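Local coordinates for LacI family sugar-binding transcriptional regulator (Enterococcus faecalis V583, PDB 4RK0), which binds ribose between the two lobes of its periplasmic-binding-protein-like core and probably regulates transcription as a DNA-binding repressor of the LacI type, at residues L115-L120 / C148-E153; Q141-G146 / G212-D217; I182-D187 / F191-G196; D217-V222 / L226-Q231. All blocks are in the same frame, centred on the assembly; numbering follows the deposited sequence.

Contact 1 (L115-L120 / C148-E153); sequences LAAKHL and CSVYTE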
# COMPACT_ATOMS: atom_id res chain seq x y z
N LEU A 115 -23.65 -4.64 10.81
CA LEU A 115 -24.06 -4.65 9.41
C LEU A 115 -23.61 -5.91 8.70
O LEU A 115 -24.34 -6.44 7.88
CB LEU A 115 -23.43 -3.48 8.68
CG LEU A 115 -24.02 -2.12 9.00
CD1 LEU A 115 -23.19 -0.99 8.36
CD2 LEU A 115 -25.47 -2.03 8.57
N ALA A 116 -22.43 -6.40 9.08
CA ALA A 116 -21.88 -7.63 8.51
C ALA A 116 -22.75 -8.81 8.90
O ALA A 116 -23.17 -9.60 8.06
CB ALA A 116 -20.41 -7.80 8.97
N ALA A 117 -23.06 -8.90 10.19
CA ALA A 117 -24.02 -9.88 10.68
C ALA A 117 -25.37 -9.81 9.97
O ALA A 117 -25.92 -10.85 9.65
CB ALA A 117 -24.21 -9.71 12.18
N LYS A 118 -25.90 -8.61 9.74
CA LYS A 118 -27.22 -8.43 9.18
C LYS A 118 -27.20 -8.92 7.77
O LYS A 118 -28.13 -9.53 7.31
CB LYS A 118 -27.66 -6.96 9.15
CG LYS A 118 -28.25 -6.40 10.44
CD LYS A 118 -28.87 -5.03 10.16
CE LYS A 118 -29.08 -4.23 11.43
NZ LYS A 118 -29.93 -4.96 12.41
N HIS A 119 -26.11 -8.62 7.09
CA HIS A 119 -26.00 -9.09 5.73
C HIS A 119 -26.00 -10.60 5.61
O HIS A 119 -26.72 -11.16 4.77
CB HIS A 119 -24.74 -8.53 5.12
CG HIS A 119 -24.58 -8.95 3.71
ND1 HIS A 119 -25.42 -8.50 2.72
CD2 HIS A 119 -23.74 -9.84 3.13
CE1 HIS A 119 -25.07 -9.06 1.57
NE2 HIS A 119 -24.07 -9.89 1.80
N LEU A 120 -25.19 -11.29 6.43
CA LEU A 120 -25.14 -12.76 6.35
C LEU A 120 -26.47 -13.38 6.75
O LEU A 120 -26.90 -14.38 6.18
CB LEU A 120 -24.01 -13.36 7.19
CG LEU A 120 -22.57 -13.08 6.67
CD1 LEU A 120 -21.51 -13.58 7.62
CD2 LEU A 120 -22.38 -13.69 5.28
N CYS A 148 -21.79 -10.09 17.24
CA CYS A 148 -22.51 -11.00 18.15
C CYS A 148 -23.68 -10.29 18.86
O CYS A 148 -24.55 -10.94 19.42
CB CYS A 148 -21.55 -11.64 19.15
SG CYS A 148 -20.29 -12.62 18.28
N SER A 149 -23.72 -8.97 18.80
CA SER A 149 -24.85 -8.22 19.39
C SER A 149 -26.19 -8.51 18.68
O SER A 149 -27.27 -8.35 19.29
CB SER A 149 -24.57 -6.72 19.42
OG SER A 149 -24.74 -6.13 18.14
N VAL A 150 -26.13 -8.92 17.41
CA VAL A 150 -27.33 -9.15 16.59
C VAL A 150 -27.44 -10.53 15.97
O VAL A 150 -28.54 -10.93 15.60
CB VAL A 150 -27.46 -8.13 15.45
CG1 VAL A 150 -27.59 -6.73 16.02
CG2 VAL A 150 -26.30 -8.24 14.47
N TYR A 151 -26.33 -11.25 15.87
CA TYR A 151 -26.34 -12.60 15.28
C TYR A 151 -26.53 -13.65 16.36
O TYR A 151 -25.71 -13.75 17.27
CB TYR A 151 -25.04 -12.85 14.53
CG TYR A 151 -25.13 -14.02 13.57
CD1 TYR A 151 -25.61 -13.84 12.27
CD2 TYR A 151 -24.71 -15.27 13.94
CE1 TYR A 151 -25.68 -14.91 11.38
CE2 TYR A 151 -24.78 -16.34 13.06
CZ TYR A 151 -25.28 -16.15 11.79
OH TYR A 151 -25.33 -17.24 10.96
N THR A 152 -27.60 -14.43 16.25
CA THR A 152 -28.00 -15.37 17.31
C THR A 152 -27.91 -16.82 16.87
O THR A 152 -28.33 -17.69 17.62
CB THR A 152 -29.46 -15.10 17.82
OG1 THR A 152 -30.43 -15.44 16.82
CG2 THR A 152 -29.65 -13.65 18.16
N GLU A 153 -27.39 -17.09 15.68
CA GLU A 153 -27.14 -18.46 15.21
C GLU A 153 -25.68 -18.89 15.53
O GLU A 153 -25.03 -18.27 16.36
CB GLU A 153 -27.53 -18.57 13.74
CG GLU A 153 -28.99 -18.17 13.51
CD GLU A 153 -29.23 -17.58 12.13
OE1 GLU A 153 -29.54 -16.37 12.02
OE2 GLU A 153 -29.11 -18.33 11.15
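Y151 OH is hydrogen-bonded to the backbone O of H125, which ties down the far end of a ring whose near end lies against A117. The evidence for close packing is the spacing of the chains: the CA atoms of A117 and Y151 are 5.8 Å apart, and the CB atoms of A117 and Y151 are 4.0 Å apart. The tyrosine ring does not stack on anything in 115-120. It turns an edge to that segment, with Y151 CD1 4.0 Å from A117 O and the oxygen near the ring plane. This follows from a chi1 of -163°, which sets CG opposite the backbone N and carries the ring along the helix rather than across it.

V150 supplies the tightest touch. Its CG2 meets A117 CB at 3.4 Å, closer than usual for two carbons, whereas CG1 makes no such approach to 115-120. A117 CB thus meets V150 CG2 and Y151 CB as two adjacent neighbours rather than as a clamp from opposite sides.

A polar tie lies nearby: S149 OG is hydrogen-bonded both to G146 O, one turn back, and to Q114 NE2 on helix 109-122. Behind the pair, L120 and Y151 both rest on V128 of strand 127-132, and the Y151 ring meets F147. No hydrogen bond crosses between 115-120 and 148-153, so the end of helix 138-150 and the turn after it are joined to helix 109-122 here by apolar surface fit, with the polar links set around its margin.

Contact 2 (Q141-G146 / G212-D217); sequences QQRLKG and GYDNVD. With RIB (alpha-D-ribofuranose), chain E.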
# COMPACT_ATOMS: atom_id res chain seq x y z
N GLN A 141 -11.82 -5.79 18.09
CA GLN A 141 -12.63 -6.58 18.97
C GLN A 141 -14.06 -6.09 18.92
O GLN A 141 -14.98 -6.88 18.88
CB GLN A 141 -12.11 -6.53 20.44
CG GLN A 141 -12.72 -7.64 21.30
CD GLN A 141 -12.23 -9.04 20.93
OE1 GLN A 141 -13.02 -9.99 20.80
NE2 GLN A 141 -10.93 -9.17 20.76
N GLN A 142 -14.25 -4.77 18.89
CA GLN A 142 -15.61 -4.22 18.73
C GLN A 142 -16.38 -4.73 17.51
O GLN A 142 -17.61 -4.77 17.52
CB GLN A 142 -15.57 -2.70 18.72
CG GLN A 142 -15.15 -2.08 20.04
CD GLN A 142 -16.19 -2.27 21.14
OE1 GLN A 142 -16.02 -3.08 22.05
NE2 GLN A 142 -17.27 -1.51 21.05
N ARG A 143 -15.70 -5.10 16.43
CA ARG A 143 -16.41 -5.63 15.28
C ARG A 143 -17.02 -6.99 15.59
O ARG A 143 -18.15 -7.30 15.20
CB ARG A 143 -15.47 -5.77 14.09
CG ARG A 143 -14.94 -4.45 13.55
CD ARG A 143 -13.79 -4.62 12.57
NE ARG A 143 -13.07 -3.35 12.45
CZ ARG A 143 -11.93 -3.18 11.81
NH1 ARG A 143 -11.39 -4.19 11.11
NH2 ARG A 143 -11.36 -1.98 11.81
N LEU A 144 -16.27 -7.82 16.29
CA LEU A 144 -16.82 -9.08 16.74
C LEU A 144 -17.99 -8.83 17.70
O LEU A 144 -19.07 -9.48 17.60
CB LEU A 144 -15.76 -9.91 17.46
CG LEU A 144 -16.33 -11.18 18.10
CD1 LEU A 144 -16.88 -12.14 17.05
CD2 LEU A 144 -15.25 -11.87 18.92
N LYS A 145 -17.76 -7.92 18.65
CA LYS A 145 -18.81 -7.57 19.66
C LYS A 145 -20.08 -7.09 18.97
O LYS A 145 -21.18 -7.54 19.28
CB LYS A 145 -18.29 -6.50 20.62
CG LYS A 145 -19.12 -6.34 21.89
CD LYS A 145 -18.23 -6.18 23.12
CE LYS A 145 -18.94 -5.44 24.24
NZ LYS A 145 -19.02 -3.98 23.95
N GLY A 146 -19.95 -6.21 17.98
CA GLY A 146 -21.14 -5.77 17.25
C GLY A 146 -21.77 -6.90 16.46
O GLY A 146 -23.00 -7.04 16.41
N GLY A 212 -15.91 -8.91 3.97
CA GLY A 212 -14.72 -8.31 4.49
C GLY A 212 -14.95 -7.09 5.36
O GLY A 212 -16.06 -6.82 5.78
N TYR A 213 -13.87 -6.35 5.62
CA TYR A 213 -13.95 -5.10 6.32
C TYR A 213 -12.84 -4.11 5.87
O TYR A 213 -11.65 -4.44 5.88
CB TYR A 213 -13.88 -5.37 7.82
CG TYR A 213 -14.57 -4.32 8.67
CD1 TYR A 213 -14.00 -3.06 8.87
CD2 TYR A 213 -15.77 -4.59 9.31
CE1 TYR A 213 -14.63 -2.09 9.65
CE2 TYR A 213 -16.37 -3.64 10.14
CZ TYR A 213 -15.80 -2.39 10.28
OH TYR A 213 -16.40 -1.40 11.06
N ASP A 214 -13.28 -2.93 5.47
CA ASP A 214 -12.47 -1.72 5.18
C ASP A 214 -12.90 -1.03 3.89
O ASP A 214 -12.92 0.19 3.81
CB ASP A 214 -10.97 -1.94 5.06
CG ASP A 214 -10.26 -2.23 6.39
OD1 ASP A 214 -10.80 -1.91 7.47
OD2 ASP A 214 -9.08 -2.67 6.33
N ASN A 215 -13.15 -1.83 2.88
CA ASN A 215 -13.35 -1.37 1.53
C ASN A 215 -12.14 -0.76 0.92
O ASN A 215 -12.21 0.29 0.31
CB ASN A 215 -14.52 -0.42 1.43
CG ASN A 215 -14.97 -0.18 -0.01
OD1 ASN A 215 -14.95 -1.08 -0.82
ND2 ASN A 215 -15.34 1.04 -0.33
N VAL A 216 -11.03 -1.47 1.01
CA VAL A 216 -9.80 -0.99 0.38
C VAL A 216 -10.02 -1.10 -1.14
O VAL A 216 -10.95 -1.74 -1.61
CB VAL A 216 -8.54 -1.78 0.84
CG1 VAL A 216 -8.29 -1.63 2.35
CG2 VAL A 216 -8.63 -3.26 0.48
N ASP A 217 -9.16 -0.47 -1.91
CA ASP A 217 -9.43 -0.32 -3.35
C ASP A 217 -9.44 -1.66 -4.07
O ASP A 217 -10.26 -1.88 -4.98
CB ASP A 217 -8.42 0.65 -3.98
CG ASP A 217 -8.96 2.07 -4.05
OD1 ASP A 217 -10.13 2.24 -4.45
OD2 ASP A 217 -8.23 3.02 -3.70
O5 RIB E . -7.31 -3.33 7.68
C5 RIB E . -6.40 -2.92 8.69
C4 RIB E . -7.18 -2.96 9.94
O4 RIB E . -6.39 -2.70 11.13
C3 RIB E . -8.17 -1.87 9.56
O3 RIB E . -9.41 -2.57 9.56
C2 RIB E . -7.88 -0.83 10.64
O2 RIB E . -9.06 -0.35 11.23
C1 RIB E . -6.83 -1.41 11.59
O1 RIB E . -7.23 -1.33 12.95
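The ribose pocket gains part of its wall here, where R143 of helix 138-150 stacks on Y213 and, with D214, holds the sugar. The guanidinium of R143 lies flat on the Y213 ring: the two planes differ by 4° and the group centres are 4.0 Å apart. It is an off-centre cation-pi contact, with R143 CZ 31° off the normal at the Y213 centroid, while R143 CD is centred over the face at 3.6 Å from that centroid, a CH-pi contact. The extended run from CG to NE carries the chain across the face of the ring.

With one face on Y213, the guanidinium edge is turned to the sugar. R143 NH2 donates to O2 of the ribose at 2.9 Å, and both R143 NH1 and NH2 reach its O3, each at 3.0 Å; all three bonds are bent, near 140°. O3 in turn donates to D214 OD1 at 2.6 Å. The bond from O5 to D214 OD2 is modelled so short that its length is doubtful. R143 NH1 and D214 OD1, 4.3 Å apart, share O3 rather than bonding to each other.

Second partners fix the rotation of the arginine: D109 OD1 forms a salt bridge with NE, and I185 O accepts from NH1. The pair thus sits where helices 109-122 and 138-150 meet the loop leaving strand 209-211, with I229 of strand 228-230 against Y213 and F21 of helix 20-35 against D214.

Contact 3 (I182-D187 / F191-G196); sequences IFAIND and FGLYRG. With RIB (alpha-D-ribofuranose), chain E.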
# COMPACT_ATOMS: atom_id res chain seq x y z
N ILE A 182 -18.45 -16.41 5.90
CA ILE A 182 -17.26 -16.07 6.64
C ILE A 182 -17.21 -14.57 6.76
O ILE A 182 -17.36 -13.88 5.75
CB ILE A 182 -15.97 -16.56 5.95
CG1 ILE A 182 -16.03 -18.05 5.67
CG2 ILE A 182 -14.72 -16.20 6.75
CD1 ILE A 182 -15.08 -18.48 4.55
N PHE A 183 -17.06 -14.06 7.99
CA PHE A 183 -16.75 -12.63 8.22
C PHE A 183 -15.26 -12.48 8.43
O PHE A 183 -14.75 -12.89 9.47
CB PHE A 183 -17.58 -12.07 9.43
CG PHE A 183 -17.33 -10.63 9.77
CD1 PHE A 183 -16.96 -9.68 8.83
CD2 PHE A 183 -17.52 -10.20 11.10
CE1 PHE A 183 -16.75 -8.36 9.19
CE2 PHE A 183 -17.32 -8.90 11.46
CZ PHE A 183 -16.94 -7.95 10.51
N ALA A 184 -14.56 -11.90 7.46
CA ALA A 184 -13.15 -11.63 7.58
C ALA A 184 -13.00 -10.26 8.21
O ALA A 184 -13.56 -9.29 7.71
CB ALA A 184 -12.48 -11.66 6.22
N ILE A 185 -12.23 -10.17 9.29
CA ILE A 185 -12.24 -8.95 10.09
C ILE A 185 -11.50 -7.81 9.43
O ILE A 185 -11.62 -6.67 9.85
CB ILE A 185 -11.77 -9.22 11.54
CG1 ILE A 185 -12.67 -8.53 12.54
CG2 ILE A 185 -10.34 -8.82 11.72
CD1 ILE A 185 -13.98 -9.21 12.73
N ASN A 186 -10.74 -8.11 8.38
CA ASN A 186 -10.33 -7.06 7.45
C ASN A 186 -10.21 -7.60 6.03
O ASN A 186 -10.25 -8.83 5.82
CB ASN A 186 -9.09 -6.27 7.89
CG ASN A 186 -7.79 -6.99 7.63
OD1 ASN A 186 -7.72 -8.21 7.47
ND2 ASN A 186 -6.71 -6.21 7.62
N ASP A 187 -10.10 -6.69 5.07
CA ASP A 187 -10.07 -7.08 3.64
C ASP A 187 -8.81 -7.91 3.34
O ASP A 187 -8.87 -8.84 2.54
CB ASP A 187 -10.19 -5.87 2.71
CG ASP A 187 -11.60 -5.23 2.72
OD1 ASP A 187 -12.58 -5.89 3.07
OD2 ASP A 187 -11.70 -4.06 2.35
N PHE A 191 -8.72 -11.43 1.37
CA PHE A 191 -7.92 -11.76 0.18
C PHE A 191 -7.16 -13.07 0.38
O PHE A 191 -7.02 -13.89 -0.57
CB PHE A 191 -6.97 -10.64 -0.23
CG PHE A 191 -7.64 -9.32 -0.50
CD1 PHE A 191 -8.97 -9.26 -0.95
CD2 PHE A 191 -6.95 -8.14 -0.27
CE1 PHE A 191 -9.59 -8.04 -1.16
CE2 PHE A 191 -7.58 -6.93 -0.48
CZ PHE A 191 -8.90 -6.89 -0.92
N GLY A 192 -6.73 -13.32 1.59
CA GLY A 192 -6.03 -14.56 1.92
C GLY A 192 -6.92 -15.76 1.79
O GLY A 192 -6.52 -16.78 1.23
N LEU A 193 -8.12 -15.63 2.33
CA LEU A 193 -9.20 -16.61 2.13
C LEU A 193 -9.46 -16.94 0.69
O LEU A 193 -9.52 -18.14 0.32
CB LEU A 193 -10.49 -16.14 2.81
CG LEU A 193 -10.42 -15.93 4.33
CD1 LEU A 193 -11.73 -15.36 4.86
CD2 LEU A 193 -10.11 -17.21 5.03
N TYR A 194 -9.63 -15.91 -0.12
CA TYR A 194 -9.82 -16.09 -1.57
C TYR A 194 -8.73 -17.01 -2.15
O TYR A 194 -9.04 -17.96 -2.85
CB TYR A 194 -9.75 -14.77 -2.32
CG TYR A 194 -11.05 -14.00 -2.48
CD1 TYR A 194 -11.94 -13.82 -1.42
CD2 TYR A 194 -11.34 -13.36 -3.69
CE1 TYR A 194 -13.12 -13.11 -1.58
CE2 TYR A 194 -12.51 -12.63 -3.86
CZ TYR A 194 -13.41 -12.50 -2.80
OH TYR A 194 -14.56 -11.76 -3.03
N ARG A 195 -7.47 -16.70 -1.87
CA ARG A 195 -6.36 -17.48 -2.40
C ARG A 195 -6.40 -18.93 -1.89
O ARG A 195 -6.22 -19.85 -2.66
CB ARG A 195 -5.03 -16.82 -2.05
CG ARG A 195 -3.81 -17.61 -2.44
CD ARG A 195 -2.53 -17.00 -1.88
NE ARG A 195 -1.36 -17.86 -2.10
CZ ARG A 195 -0.18 -17.73 -1.47
NH1 ARG A 195 0.01 -16.78 -0.55
NH2 ARG A 195 0.82 -18.57 -1.74
N GLY A 196 -6.62 -19.13 -0.60
CA GLY A 196 -6.59 -20.47 -0.08
C GLY A 196 -7.76 -21.29 -0.58
O GLY A 196 -7.62 -22.50 -0.90
O5 RIB E . -7.31 -3.33 7.68
C5 RIB E . -6.40 -2.92 8.69
C4 RIB E . -7.18 -2.96 9.94
O4 RIB E . -6.39 -2.70 11.13
C3 RIB E . -8.17 -1.87 9.56
O3 RIB E . -9.41 -2.57 9.56
C2 RIB E . -7.88 -0.83 10.64
O2 RIB E . -9.06 -0.35 11.23
C1 RIB E . -6.83 -1.41 11.59
O1 RIB E . -7.23 -1.33 12.95
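F191 lays one face of its ring over the carbonyl oxygen of D187, which lies 3.3 Å from F191 CG and above the middle of the ring. The same oxygen accepts a hydrogen from F191 N at 2.8 Å, with an N-H...O angle of 158°, the ordinary i to i+4 bond of the first helical turn. A chi1 of -57° puts CG beside the backbone N, which lets the ring face lie over D187 O. F191 CZ then ends 4.0 Å from D187 CB. M218 of the second subunit also packs on F191.

Further along, L193 directs CD1 at the strand: it touches I182 CG2 at 3.6 Å and A184 CB at 4.0 Å, and its other neighbours include V171 and I174 of helix 164-175.

The carboxylate of D187 bonds outside the contact, OD1 to T228 OG1 and OD2 to V216 N. At the N-cap, N186 divides its amide: OD1 accepts from I189 N, while ND2 donates to O5 of the ribose at 2.9 Å, nearly straight at 166°. Strand, ligand-binding turn and helix in succession form the first half of a beta-alpha-beta unit, with the sugar contact at the strand's C-terminal end.

Contact 4 (D217-V222 / L226-Q231); sequences DMCEYV and LTTIAQ. With RIB (alpha-D-ribofuranose), chain E.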
# COMPACT_ATOMS: atom_id res chain seq x y z
N ASP A 217 -9.16 -0.47 -1.91
CA ASP A 217 -9.43 -0.32 -3.35
C ASP A 217 -9.44 -1.66 -4.07
O ASP A 217 -10.26 -1.88 -4.98
CB ASP A 217 -8.42 0.65 -3.98
CG ASP A 217 -8.96 2.07 -4.05
OD1 ASP A 217 -10.13 2.24 -4.45
OD2 ASP A 217 -8.23 3.02 -3.70
N MET A 218 -8.58 -2.58 -3.62
CA MET A 218 -8.50 -3.93 -4.17
C MET A 218 -9.79 -4.75 -4.15
O MET A 218 -9.87 -5.76 -4.83
CB MET A 218 -7.39 -4.77 -3.50
CG MET A 218 -5.99 -4.68 -4.14
SD MET A 218 -5.85 -4.90 -5.92
CE MET A 218 -5.73 -6.63 -6.17
N CYS A 219 -10.78 -4.35 -3.32
CA CYS A 219 -12.03 -5.10 -3.23
C CYS A 219 -12.70 -5.29 -4.60
O CYS A 219 -13.36 -6.30 -4.85
CB CYS A 219 -12.98 -4.40 -2.27
SG CYS A 219 -12.50 -4.58 -0.51
N GLU A 220 -12.56 -4.29 -5.46
CA GLU A 220 -13.20 -4.29 -6.79
C GLU A 220 -12.36 -5.02 -7.86
O GLU A 220 -12.84 -5.22 -8.96
CB GLU A 220 -13.44 -2.86 -7.24
CG GLU A 220 -14.25 -2.02 -6.24
CD GLU A 220 -14.72 -0.69 -6.79
OE1 GLU A 220 -14.06 -0.13 -7.68
OE2 GLU A 220 -15.76 -0.19 -6.30
N TYR A 221 -11.13 -5.40 -7.52
CA TYR A 221 -10.22 -6.11 -8.43
C TYR A 221 -10.01 -7.60 -8.16
O TYR A 221 -9.39 -8.30 -8.95
CB TYR A 221 -8.88 -5.36 -8.46
CG TYR A 221 -9.09 -3.96 -8.86
CD1 TYR A 221 -9.38 -2.95 -7.92
CD2 TYR A 221 -9.05 -3.61 -10.21
CE1 TYR A 221 -9.59 -1.64 -8.32
CE2 TYR A 221 -9.27 -2.31 -10.61
CZ TYR A 221 -9.55 -1.32 -9.67
OH TYR A 221 -9.76 -0.05 -10.16
N VAL A 222 -10.54 -8.10 -7.06
CA VAL A 222 -10.53 -9.53 -6.81
C VAL A 222 -11.78 -10.15 -7.45
O VAL A 222 -12.69 -9.43 -7.87
CB VAL A 222 -10.41 -9.83 -5.32
CG1 VAL A 222 -9.01 -9.41 -4.86
CG2 VAL A 222 -11.48 -9.10 -4.49
N LEU A 226 -15.47 -8.02 -3.77
CA LEU A 226 -15.65 -8.34 -2.34
C LEU A 226 -16.65 -7.37 -1.67
O LEU A 226 -16.47 -6.13 -1.67
CB LEU A 226 -14.29 -8.33 -1.62
CG LEU A 226 -14.31 -8.53 -0.11
CD1 LEU A 226 -14.82 -9.93 0.25
CD2 LEU A 226 -12.92 -8.28 0.46
N THR A 227 -17.67 -7.99 -1.09
CA THR A 227 -18.67 -7.36 -0.25
C THR A 227 -17.97 -7.08 1.04
O THR A 227 -17.28 -7.97 1.58
CB THR A 227 -19.87 -8.30 -0.05
OG1 THR A 227 -20.57 -8.46 -1.29
CG2 THR A 227 -20.86 -7.75 1.01
N THR A 228 -18.16 -5.87 1.56
CA THR A 228 -17.34 -5.42 2.67
C THR A 228 -18.00 -4.27 3.43
O THR A 228 -19.02 -3.74 3.00
CB THR A 228 -15.96 -4.95 2.13
OG1 THR A 228 -15.09 -4.79 3.22
CG2 THR A 228 -16.06 -3.67 1.31
N ILE A 229 -17.45 -3.93 4.57
CA ILE A 229 -17.86 -2.76 5.34
C ILE A 229 -16.90 -1.66 5.07
O ILE A 229 -15.71 -1.84 5.30
CB ILE A 229 -17.85 -3.07 6.85
CG1 ILE A 229 -18.81 -4.18 7.19
CG2 ILE A 229 -18.20 -1.80 7.64
CD1 ILE A 229 -20.20 -4.08 6.61
N ALA A 230 -17.39 -0.52 4.58
CA ALA A 230 -16.51 0.56 4.23
C ALA A 230 -16.22 1.49 5.42
O ALA A 230 -17.13 2.01 6.05
CB ALA A 230 -17.10 1.41 3.10
N GLN A 231 -14.94 1.68 5.68
CA GLN A 231 -14.45 2.74 6.57
C GLN A 231 -14.03 3.94 5.74
O GLN A 231 -13.41 3.75 4.72
CB GLN A 231 -13.20 2.31 7.34
CG GLN A 231 -13.42 1.17 8.34
CD GLN A 231 -12.30 1.12 9.34
OE1 GLN A 231 -12.12 2.07 10.12
NE2 GLN A 231 -11.50 0.06 9.30
O5 RIB E . -7.31 -3.33 7.68
C5 RIB E . -6.40 -2.92 8.69
C4 RIB E . -7.18 -2.96 9.94
O4 RIB E . -6.39 -2.70 11.13
C3 RIB E . -8.17 -1.87 9.56
O3 RIB E . -9.41 -2.57 9.56
C2 RIB E . -7.88 -0.83 10.64
O2 RIB E . -9.06 -0.35 11.23
C1 RIB E . -6.83 -1.41 11.59
O1 RIB E . -7.23 -1.33 12.95
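One backbone hydrogen bond closes the turn between C219 and L226: L226 N donates to C219 O at 2.9 Å. It is nearly straight at the hydrogen, 169°, although the donor is tilted 27° from the carbonyl plane. The CA atoms of the two residues are 4.9 Å apart.

Apolar contacts accompany that bond. C219 SG packs against L226 CD2 at 3.8 Å and comes within 4.1 Å of T228 CG2; the sulfur thus meets L226 and T228, the residues on either side of T227, which points away. L226 holds CG opposite its backbone N, and its second torsion then brings CD2 to the sulfur. Separately, L226 CB lies 4.1 Å from V222 CG2. M218 of the 3-10 segment and V222 just after it pack against M218 of the second subunit.

The polar side chains find partners beyond the turn. T228, whose methyl faces the sulfur, has D187 as the partner of its hydroxyl; E220 OE2 makes a salt bridge with R267. At the far end Q231 serves the ribose: NE2 donates to O2 of the sugar at 3.1 Å, almost straight at 174°, and is also hydrogen-bonded to D214 OD1. Q231 OE1 is paired with T107 OG1, which fixes the amide's rotation and presents its N-H side to the sugar.

The chemistry is thus divided along the chain: a largely apolar closure with one backbone hydrogen bond across it lies next to the subunit interface, and an amide bonded through both OE1 and NE2 lies in the pocket, with strand 228-230 running between them.

Overall arrangement
Contacts 2, 3 and 4 converge on the bound ribose and contribute R143 with D214, N186 and Q231 to its pocket; their centres are about 11 to 12 Å apart. R143 NH1 of contact 2 lies 2.8 Å from I185 O of contact 3. D187 links contact 3 to contact 4 (OD1 to T228 OG1, 2.7 Å) and to contact 2 (OD2 to V216 N, 3.0 Å). Contact 1, away from the sugar, shares helix 138-150 with contact 2 and touches contact 3 (A116 CB to F183 CE1, 3.7 Å) and contact 4 (L115 CB to I229 CD1, 3.9 Å). Contacts 3 and 4, and contact 2 through the shared D217, reach the second subunit.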